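Local coordinates for Cwp19 (Clostridioides difficile, PDB 5OQ3), which probably hydrolyses cell-wall peptidoglycan, the part described here being its TIM-barrel glycoside hydrolase domain, at residues 199-204 against 212-217; 86-91 against 102-107; 32-37 against 73-78. One frame throughout, in Å; residues are numbered along the deposited sequence.

Contact 1: 199-204 against 212-217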
loop_
_atom_site.group_PDB
_atom_site.type_symbol
_atom_site.label_atom_id
_atom_site.label_comp_id
_atom_site.label_asym_id
_atom_site.label_seq_id
_atom_site.Cartn_x
_atom_site.Cartn_y
_atom_site.Cartn_z
ATOM N N PHE A 199 -13.875 -2.139 -16.791
ATOM C CA PHE A 199 -13.412 -3.407 -16.249
ATOM C C PHE A 199 -14.461 -4.409 -16.685
ATOM O O PHE A 199 -15.643 -4.094 -16.600
ATOM C CB PHE A 199 -13.407 -3.318 -14.738
ATOM C CG PHE A 199 -12.725 -4.447 -14.028
ATOM C CD1 PHE A 199 -11.374 -4.655 -14.130
ATOM C CD2 PHE A 199 -13.440 -5.251 -13.183
ATOM C CE1 PHE A 199 -10.754 -5.635 -13.409
ATOM C CE2 PHE A 199 -12.813 -6.248 -12.442
ATOM C CZ PHE A 199 -11.468 -6.432 -12.547
ATOM N N ASN A 200 -14.052 -5.600 -17.120
ATOM C CA ASN A 200 -14.986 -6.556 -17.691
ATOM C C ASN A 200 -15.658 -7.405 -16.619
ATOM O O ASN A 200 -15.403 -8.610 -16.495
ATOM C CB ASN A 200 -14.289 -7.440 -18.721
ATOM C CG ASN A 200 -15.266 -8.295 -19.487
ATOM O OD1 ASN A 200 -16.484 -8.214 -19.274
ATOM N ND2 ASN A 200 -14.743 -9.125 -20.371
ATOM N N ASP A 201 -16.524 -6.736 -15.863
ATOM C CA ASP A 201 -17.277 -7.348 -14.771
ATOM C C ASP A 201 -18.767 -7.330 -15.008
ATOM O O ASP A 201 -19.524 -7.428 -14.053
ATOM C CB ASP A 201 -16.971 -6.675 -13.427
ATOM C CG ASP A 201 -17.286 -5.201 -13.397
ATOM O OD1 ASP A 201 -17.824 -4.674 -14.411
ATOM O OD2 ASP A 201 -17.012 -4.556 -12.348
ATOM N N THR A 202 -19.218 -7.228 -16.246
ATOM C CA THR A 202 -20.665 -7.136 -16.494
ATOM C C THR A 202 -21.419 -8.311 -15.898
ATOM O O THR A 202 -22.484 -8.117 -15.313
ATOM C CB THR A 202 -20.941 -7.042 -17.976
ATOM O OG1 THR A 202 -20.164 -5.955 -18.491
ATOM C CG2 THR A 202 -22.405 -6.851 -18.241
ATOM N N ALA A 203 -20.888 -9.525 -16.030
ATOM C CA ALA A 203 -21.610 -10.687 -15.514
ATOM C C ALA A 203 -21.699 -10.629 -13.997
ATOM O O ALA A 203 -22.736 -10.922 -13.423
ATOM C CB ALA A 203 -20.938 -11.969 -15.973
ATOM N N THR A 204 -20.612 -10.216 -13.340
ATOM C CA THR A 204 -20.587 -10.060 -11.905
ATOM C C THR A 204 -21.629 -9.030 -11.477
ATOM O O THR A 204 -22.367 -9.242 -10.519
ATOM C CB THR A 204 -19.187 -9.614 -11.469
ATOM O OG1 THR A 204 -18.219 -10.429 -12.105
ATOM C CG2 THR A 204 -19.020 -9.708 -9.984
ATOM N N GLN A 212 -28.158 -1.538 -8.962
ATOM C CA GLN A 212 -27.544 -0.308 -8.408
ATOM C C GLN A 212 -26.703 0.368 -9.466
ATOM O O GLN A 212 -26.167 -0.293 -10.335
ATOM C CB GLN A 212 -26.675 -0.689 -7.177
ATOM C CG GLN A 212 -26.032 0.477 -6.464
ATOM C CD GLN A 212 -25.343 0.088 -5.199
ATOM O OE1 GLN A 212 -24.874 -1.073 -5.042
ATOM N NE2 GLN A 212 -25.232 1.046 -4.267
ATOM N N ASN A 213 -26.558 1.693 -9.361
ATOM C CA ASN A 213 -25.574 2.407 -10.157
ATOM C C ASN A 213 -24.271 1.616 -10.101
ATOM O O ASN A 213 -23.749 1.295 -9.027
ATOM C CB ASN A 213 -25.384 3.792 -9.542
ATOM C CG ASN A 213 -24.334 4.592 -10.230
ATOM O OD1 ASN A 213 -23.146 4.406 -9.984
ATOM N ND2 ASN A 213 -24.741 5.430 -11.135
ATOM N N LYS A 214 -23.726 1.315 -11.269
ATOM C CA LYS A 214 -22.627 0.388 -11.323
ATOM C C LYS A 214 -21.360 0.914 -10.657
ATOM O O LYS A 214 -20.639 0.166 -10.003
ATOM C CB LYS A 214 -22.313 -0.035 -12.759
ATOM C CG LYS A 214 -21.234 -1.128 -12.853
ATOM C CD LYS A 214 -21.164 -1.830 -14.210
ATOM C CE LYS A 214 -20.641 -0.956 -15.294
ATOM N NZ LYS A 214 -20.814 -1.714 -16.587
ATOM N N ASP A 215 -21.125 2.206 -10.786
ATOM C CA ASP A 215 -19.934 2.770 -10.225
ATOM C C ASP A 215 -20.039 2.848 -8.721
ATOM O O ASP A 215 -19.046 2.609 -8.019
ATOM C CB ASP A 215 -19.578 4.112 -10.831
ATOM C CG ASP A 215 -19.100 3.992 -12.257
ATOM O OD1 ASP A 215 -18.763 2.905 -12.722
ATOM O OD2 ASP A 215 -18.991 5.013 -12.902
ATOM N N ASN A 216 -21.228 3.094 -8.190
ATOM C CA ASN A 216 -21.428 3.041 -6.765
ATOM C C ASN A 216 -21.251 1.598 -6.227
ATOM O O ASN A 216 -20.677 1.419 -5.161
ATOM C CB ASN A 216 -22.834 3.561 -6.364
ATOM C CG ASN A 216 -23.054 5.042 -6.643
ATOM O OD1 ASN A 216 -22.148 5.759 -6.979
ATOM N ND2 ASN A 216 -24.291 5.485 -6.449
ATOM N N TRP A 217 -21.728 0.633 -6.991
ATOM C CA TRP A 217 -21.548 -0.762 -6.636
ATOM C C TRP A 217 -20.059 -1.141 -6.608
ATOM O O TRP A 217 -19.615 -1.810 -5.697
ATOM C CB TRP A 217 -22.343 -1.640 -7.625
ATOM C CG TRP A 217 -22.146 -3.101 -7.504
ATOM C CD1 TRP A 217 -22.667 -3.945 -6.568
ATOM C CD2 TRP A 217 -21.316 -3.899 -8.360
ATOM N NE1 TRP A 217 -22.224 -5.217 -6.826
ATOM C CE2 TRP A 217 -21.390 -5.215 -7.918
ATOM C CE3 TRP A 217 -20.503 -3.602 -9.459
ATOM C CZ2 TRP A 217 -20.663 -6.253 -8.521
ATOM C CZ3 TRP A 217 -19.831 -4.599 -10.063
ATOM C CH2 TRP A 217 -19.903 -5.914 -9.610
HETATM O O HOH W 1 -19.206 -3.959 -16.718
#

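Contact 2: 86-91 against 102-107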
loop_
_atom_site.group_PDB
_atom_site.type_symbol
_atom_site.label_atom_id
_atom_site.label_comp_id
_atom_site.label_asym_id
_atom_site.label_seq_id
_atom_site.Cartn_x
_atom_site.Cartn_y
_atom_site.Cartn_z
ATOM N N ASN A 86 -1.076 -19.113 -1.114
ATOM C CA ASN A 86 -0.478 -18.300 -2.152
ATOM C C ASN A 86 0.931 -18.768 -2.426
ATOM O O ASN A 86 1.611 -19.269 -1.541
ATOM C CB ASN A 86 -0.501 -16.815 -1.725
ATOM C CG ASN A 86 -1.901 -16.266 -1.716
ATOM O OD1 ASN A 86 -2.495 -16.115 -2.757
ATOM N ND2 ASN A 86 -2.442 -16.013 -0.525
ATOM N N PRO A 87 1.403 -18.612 -3.683
ATOM C CA PRO A 87 2.707 -19.152 -4.090
ATOM C C PRO A 87 3.865 -18.277 -3.648
ATOM O O PRO A 87 3.721 -17.048 -3.542
ATOM C CB PRO A 87 2.642 -19.089 -5.616
ATOM C CG PRO A 87 1.710 -17.935 -5.879
ATOM C CD PRO A 87 0.645 -18.071 -4.820
ATOM N N TRP A 88 5.055 -18.876 -3.480
ATOM C CA TRP A 88 6.256 -18.086 -3.196
ATOM C C TRP A 88 6.484 -17.019 -4.251
ATOM O O TRP A 88 6.392 -17.285 -5.459
ATOM C CB TRP A 88 7.510 -18.965 -3.128
ATOM C CG TRP A 88 7.563 -19.923 -1.969
ATOM C CD1 TRP A 88 7.378 -21.277 -1.996
ATOM C CD2 TRP A 88 7.881 -19.582 -0.623
ATOM N NE1 TRP A 88 7.548 -21.794 -0.732
ATOM C CE2 TRP A 88 7.899 -20.776 0.118
ATOM C CE3 TRP A 88 8.187 -18.367 0.025
ATOM C CZ2 TRP A 88 8.165 -20.797 1.503
ATOM C CZ3 TRP A 88 8.449 -18.392 1.398
ATOM C CH2 TRP A 88 8.455 -19.603 2.109
ATOM N N SER A 89 6.854 -15.825 -3.815
ATOM C CA SER A 89 7.074 -14.713 -4.744
ATOM C C SER A 89 8.308 -14.937 -5.622
ATOM O O SER A 89 9.359 -15.341 -5.154
ATOM C CB SER A 89 7.256 -13.406 -3.972
ATOM O OG SER A 89 7.531 -12.336 -4.856
ATOM N N GLU A 90 8.166 -14.622 -6.903
ATOM C CA GLU A 90 9.272 -14.686 -7.835
ATOM C C GLU A 90 10.387 -13.719 -7.483
ATOM O O GLU A 90 11.505 -13.882 -7.987
ATOM C CB GLU A 90 8.790 -14.367 -9.235
ATOM C CG GLU A 90 8.484 -12.906 -9.482
ATOM C CD GLU A 90 7.525 -12.687 -10.625
ATOM O OE1 GLU A 90 7.989 -12.278 -11.707
ATOM O OE2 GLU A 90 6.321 -12.971 -10.453
ATOM N N TYR A 91 10.127 -12.721 -6.635
ATOM C CA TYR A 91 11.188 -11.721 -6.396
ATOM C C TYR A 91 12.267 -12.221 -5.438
ATOM O O TYR A 91 13.290 -11.592 -5.317
ATOM C CB TYR A 91 10.601 -10.366 -5.968
ATOM C CG TYR A 91 9.604 -9.872 -7.021
ATOM C CD1 TYR A 91 10.034 -9.540 -8.311
ATOM C CD2 TYR A 91 8.235 -9.846 -6.770
ATOM C CE1 TYR A 91 9.138 -9.182 -9.283
ATOM C CE2 TYR A 91 7.321 -9.442 -7.743
ATOM C CZ TYR A 91 7.771 -9.119 -9.007
ATOM O OH TYR A 91 6.859 -8.737 -9.990
ATOM N N TYR A 102 14.127 -20.905 2.761
ATOM C CA TYR A 102 13.854 -20.383 4.090
ATOM C C TYR A 102 12.608 -19.538 3.980
ATOM O O TYR A 102 12.215 -19.137 2.892
ATOM C CB TYR A 102 15.027 -19.523 4.580
ATOM C CG TYR A 102 15.194 -18.159 3.996
ATOM C CD1 TYR A 102 15.511 -17.989 2.663
ATOM C CD2 TYR A 102 15.069 -17.015 4.798
ATOM C CE1 TYR A 102 15.660 -16.714 2.116
ATOM C CE2 TYR A 102 15.270 -15.744 4.271
ATOM C CZ TYR A 102 15.529 -15.592 2.931
ATOM O OH TYR A 102 15.675 -14.309 2.415
ATOM N N ASP A 103 11.990 -19.244 5.112
ATOM C CA ASP A 103 10.832 -18.351 5.155
ATOM C C ASP A 103 11.369 -16.985 5.568
ATOM O O ASP A 103 11.812 -16.821 6.694
ATOM C CB ASP A 103 9.837 -18.879 6.172
ATOM C CG ASP A 103 8.585 -17.986 6.298
ATOM O OD1 ASP A 103 8.497 -16.945 5.637
ATOM O OD2 ASP A 103 7.667 -18.358 7.045
ATOM N N PRO A 104 11.343 -15.982 4.672
ATOM C CA PRO A 104 11.908 -14.680 5.062
ATOM C C PRO A 104 11.124 -13.950 6.138
ATOM O O PRO A 104 11.717 -13.190 6.904
ATOM C CB PRO A 104 11.880 -13.846 3.778
ATOM C CG PRO A 104 11.537 -14.798 2.695
ATOM C CD PRO A 104 10.898 -15.996 3.287
ATOM N N LEU A 105 9.815 -14.174 6.225
ATOM C CA LEU A 105 9.006 -13.281 7.048
ATOM C C LEU A 105 9.340 -13.248 8.557
ATOM O O LEU A 105 9.410 -12.152 9.124
ATOM C CB LEU A 105 7.496 -13.485 6.791
ATOM C CG LEU A 105 6.553 -12.522 7.472
ATOM C CD1 LEU A 105 6.900 -11.074 7.125
ATOM C CD2 LEU A 105 5.096 -12.801 7.119
ATOM N N PRO A 106 9.589 -14.424 9.192
ATOM C CA PRO A 106 10.004 -14.388 10.610
ATOM C C PRO A 106 11.231 -13.509 10.818
ATOM O O PRO A 106 11.324 -12.802 11.832
ATOM C CB PRO A 106 10.270 -15.857 10.933
ATOM C CG PRO A 106 9.365 -16.586 10.027
ATOM C CD PRO A 106 9.359 -15.819 8.750
ATOM N N PHE A 107 12.211 -13.615 9.910
ATOM C CA PHE A 107 13.406 -12.801 9.988
ATOM C C PHE A 107 13.118 -11.312 9.817
ATOM O O PHE A 107 13.575 -10.464 10.613
ATOM C CB PHE A 107 14.398 -13.247 8.932
ATOM C CG PHE A 107 15.729 -12.582 9.024
ATOM C CD1 PHE A 107 16.726 -13.108 9.875
ATOM C CD2 PHE A 107 16.032 -11.471 8.258
ATOM C CE1 PHE A 107 17.987 -12.515 9.956
ATOM C CE2 PHE A 107 17.300 -10.878 8.330
ATOM C CZ PHE A 107 18.267 -11.391 9.186
#

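Contact 3: 32-37 against 73-78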
loop_
_atom_site.group_PDB
_atom_site.type_symbol
_atom_site.label_atom_id
_atom_site.label_comp_id
_atom_site.label_asym_id
_atom_site.label_seq_id
_atom_site.Cartn_x
_atom_site.Cartn_y
_atom_site.Cartn_z
ATOM N N ILE A 32 9.042 -0.508 2.211
ATOM C CA ILE A 32 10.054 -1.399 1.648
ATOM C C ILE A 32 9.301 -2.287 0.623
ATOM O O ILE A 32 8.628 -3.248 0.967
ATOM C CB ILE A 32 10.706 -2.247 2.770
ATOM C CG1 ILE A 32 11.402 -1.306 3.806
ATOM C CG2 ILE A 32 11.695 -3.270 2.207
ATOM C CD1 ILE A 32 11.997 -2.021 5.006
ATOM N N SER A 33 9.387 -1.886 -0.624
ATOM C CA SER A 33 8.759 -2.542 -1.758
ATOM C C SER A 33 9.626 -3.656 -2.272
ATOM O O SER A 33 10.849 -3.516 -2.404
ATOM C CB SER A 33 8.435 -1.518 -2.838
ATOM O OG SER A 33 7.707 -2.120 -3.892
ATOM N N THR A 34 8.984 -4.780 -2.564
ATOM C CA THR A 34 9.635 -5.996 -3.067
ATOM C C THR A 34 9.326 -6.265 -4.548
ATOM O O THR A 34 10.039 -7.013 -5.222
ATOM C CB THR A 34 9.192 -7.203 -2.230
ATOM O OG1 THR A 34 7.772 -7.334 -2.318
ATOM C CG2 THR A 34 9.596 -7.040 -0.798
ATOM N N VAL A 35 8.304 -5.598 -5.083
ATOM C CA VAL A 35 7.974 -5.748 -6.504
ATOM C C VAL A 35 9.128 -5.198 -7.331
ATOM O O VAL A 35 9.675 -4.134 -7.027
ATOM C CB VAL A 35 6.620 -5.074 -6.848
ATOM C CG1 VAL A 35 6.735 -3.554 -6.858
ATOM C CG2 VAL A 35 6.117 -5.565 -8.207
ATOM N N TYR A 36 9.562 -5.977 -8.326
ATOM C CA TYR A 36 10.754 -5.653 -9.114
ATOM C C TYR A 36 11.992 -5.413 -8.229
ATOM O O TYR A 36 12.936 -4.769 -8.651
ATOM C CB TYR A 36 10.497 -4.476 -10.047
ATOM C CG TYR A 36 9.439 -4.731 -11.058
ATOM C CD1 TYR A 36 9.571 -5.790 -11.974
ATOM C CD2 TYR A 36 8.315 -3.915 -11.149
ATOM C CE1 TYR A 36 8.606 -6.033 -12.932
ATOM C CE2 TYR A 36 7.342 -4.160 -12.113
ATOM C CZ TYR A 36 7.499 -5.221 -12.991
ATOM O OH TYR A 36 6.563 -5.472 -13.949
ATOM N N ASN A 37 12.003 -5.995 -7.019
ATOM C CA ASN A 37 13.154 -5.908 -6.115
ATOM C C ASN A 37 13.517 -4.440 -5.854
ATOM O O ASN A 37 14.668 -4.097 -5.751
ATOM C CB ASN A 37 14.326 -6.727 -6.716
ATOM C CG ASN A 37 13.975 -8.195 -6.807
ATOM O OD1 ASN A 37 13.368 -8.645 -7.783
ATOM N ND2 ASN A 37 14.272 -8.940 -5.745
ATOM N N VAL A 73 4.714 -7.914 1.466
ATOM C CA VAL A 73 4.726 -9.356 1.574
ATOM C C VAL A 73 3.933 -10.061 0.467
ATOM O O VAL A 73 4.087 -11.254 0.272
ATOM C CB VAL A 73 4.270 -9.845 2.959
ATOM C CG1 VAL A 73 5.165 -9.286 4.072
ATOM C CG2 VAL A 73 2.806 -9.579 3.261
ATOM N N ARG A 74 3.049 -9.300 -0.195
ATOM C CA ARG A 74 2.248 -9.782 -1.357
ATOM C C ARG A 74 2.333 -8.742 -2.461
ATOM O O ARG A 74 1.407 -7.953 -2.649
ATOM C CB ARG A 74 0.797 -9.992 -0.954
ATOM C CG ARG A 74 -0.144 -10.462 -2.059
ATOM C CD ARG A 74 -1.571 -10.407 -1.572
ATOM N NE ARG A 74 -2.547 -10.664 -2.607
ATOM C CZ ARG A 74 -3.078 -11.845 -2.898
ATOM N NH1 ARG A 74 -2.685 -12.932 -2.283
ATOM N NH2 ARG A 74 -4.061 -11.913 -3.817
ATOM N N PRO A 75 3.445 -8.761 -3.220
ATOM C CA PRO A 75 3.550 -7.835 -4.330
ATOM C C PRO A 75 2.759 -8.216 -5.556
ATOM O O PRO A 75 2.399 -7.322 -6.331
ATOM C CB PRO A 75 5.035 -7.857 -4.662
ATOM C CG PRO A 75 5.523 -9.182 -4.218
ATOM C CD PRO A 75 4.737 -9.426 -2.959
ATOM N N LYS A 76 2.443 -9.505 -5.725
ATOM C CA LYS A 76 1.896 -9.995 -7.003
ATOM C C LYS A 76 1.200 -11.347 -6.809
ATOM O O LYS A 76 1.670 -12.385 -7.292
ATOM C CB LYS A 76 3.013 -10.065 -8.033
ATOM C CG LYS A 76 2.561 -10.383 -9.434
ATOM C CD LYS A 76 3.782 -10.581 -10.311
ATOM C CE LYS A 76 3.401 -11.339 -11.551
ATOM N NZ LYS A 76 4.592 -11.939 -12.184
ATOM N N SER A 77 0.081 -11.310 -6.072
ATOM C CA SER A 77 -0.709 -12.529 -5.719
ATOM C C SER A 77 0.194 -13.693 -5.262
ATOM O O SER A 77 -0.019 -14.849 -5.628
ATOM C CB SER A 77 -1.598 -12.996 -6.885
ATOM O OG SER A 77 -2.400 -14.100 -6.482
ATOM N N ASP A 78 1.152 -13.355 -4.416
ATOM C CA ASP A 78 2.257 -14.231 -4.056
ATOM C C ASP A 78 2.620 -13.925 -2.617
ATOM O O ASP A 78 1.925 -13.148 -1.929
ATOM C CB ASP A 78 3.402 -14.062 -5.041
ATOM C CG ASP A 78 3.956 -12.634 -5.050
ATOM O OD1 ASP A 78 3.393 -11.748 -4.329
ATOM O OD2 ASP A 78 4.963 -12.410 -5.775
#

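Contact 1: 199-204 against 212-217
Asp-201 and Trp-217 approach from opposite directions; the indole ring provides the central surface of the contact, and the aspartate accounts for one part of it. The CB of Asp-201 keeps 4.9 Å from Trp-217 CZ3, too far for close packing. CG lies between the backbone N and the carbonyl carbon (chi1 59°), and from there Asp-201 OD2 reaches the edge of the indole, 3.6 Å from Trp-217 CZ3, with carboxylate and ring planes 59° apart. OD1 forms a salt bridge with Arg-218, and a water donates to Asp-201 OD1 at 2.8 Å. The same water accepts from Lys-214 NZ and is hydrogen-bonded to Thr-202 OG1. Lys-214 NZ itself stays 4.7 Å from Asp-201 OD1, so the two opposite charges meet through water. Further along the indole edge, Thr-204 CG2 rests 3.9 Å from Trp-217 CH2, while the hydroxyl of Thr-204 bonds to Asp-161. The contact thus brings the start of helix 202-208, which lies in the excursion after barrel strand 186-189, against the first turn of helix 214-236; Phe-199, just ahead of it, packs on Val-152 of strand 151-154.

Contact 2: 86-91 against 102-107
Asp-103, whose backbone and CB lie beside the Trp-88 indole, has a carboxylate held at both oxygens. OD2 is hydrogen-bonded to the hydroxyl of Tyr-182 and receives a weak bond from Lys-82 N. The other oxygen caps helix 104-114: Asp-103 OD1 accepts from Leu-105 N at 3.1 Å, and the donor stands well above the carboxylate plane, 50° out of it. The side chain is therefore tied both to its own helix start and to neighbouring loops, which should restrict its rotation.

Across from this cap the contact is carried by one residue, Trp-88. Its CB does not point at the other segment, but CG stands anti to the carbonyl carbon (chi1 -67°), and this sends the six-membered ring over to segment 102-107. Trp-88 CH2 comes 3.9 Å from Tyr-102 O and 4.1 Å from Asp-103 CA, whereas Trp-88 CZ3 meets Pro-104 CD at 3.9 Å. With a carbonyl oxygen and two aliphatic carbons as partners at these distances, this is van der Waals packing; all three approach the ring obliquely. Pro-100 adds to the surroundings of the indole, and a bound 1,2-ethanediol, probably from the crystallisation liquor, lies about 3 Å from its side chain.

A second cap follows Trp-88, on a short, weakly bonded turn: Ser-89 OG accepts from Tyr-91 N at 3.2 Å in a nearly straight bond (169°) and also pairs with Asp-78. At helix 104-114 a proline takes the first position after the N-cap, a common feature of helix starts. Both caps lie in the beta-alpha connection of the TIM barrel that leads from the C-terminal end of strand 68-74 to helix 104-114.

Contact 3: 32-37 against 73-78
This is a close van der Waals contact between two loops that leave the C-terminal ends of neighbouring parallel strands of the barrel, 27-32 and 68-74. The backbones come nearest at Val-35 and Pro-75, whose CA atoms are 5.4 Å apart. Pro-75 directs its CB toward the other loop, and its CB, CG and CD all meet Thr-34 OG1. Thr-34 crosses Pro-75 at about a right angle. With OG1 lying between the backbone N and the carbonyl carbon (chi1 59°), its oxygen faces the ring carbons: Pro-75 CG is 3.5 Å from Thr-34 OG1, and Pro-75 CD is 3.7 Å from the same oxygen. Pro-75 CB also touches Val-35 CB, at 3.9 Å. Tyr-91 of helix 90-93 packs on both Val-35 and Pro-75.

Each loop has its own internal fastening. In 32-37, Asn-37 N bonds to Thr-34 O at 2.9 Å, closing a turn over Val-35 and Tyr-36. In 73-78, Lys-76 N donates to Asp-78 OD1 at 2.8 Å (N-H...O 148°), reaching it from above the carboxylate plane.

The proline nitrogen has no hydrogen to give, and the threonine hydroxyl finds its polar partner in the carbonyl oxygen of Gln-72. Carbon surfaces and a hydroxyl already engaged elsewhere therefore make up the junction, which implies that its fit depends on shape more than on directional bonding between the loops.

Contacts 2 and 3 form one neighbourhood, their centres 10 Å apart. A salt bridge joins them, Glu-90 OE2 to Lys-76 NZ at 2.7 Å, and Lys-76 also pairs with Glu-133; Tyr-91 CE1 additionally packs 3.4 Å from Tyr-36 N. Segment 73-78 thus links the end of strand 68-74 to the connection that carries contact 2. Contact 1 stands apart: its centre is 35 Å from that of contact 2 and 28 Å from that of contact 3, with nearest atoms about 16 and 13 Å away. TIM-barrel enzymes place their active sites at the C-terminal strand ends, where contact 3 lies, whereas contact 1 is more peripheral, 24 Å from the chain centre.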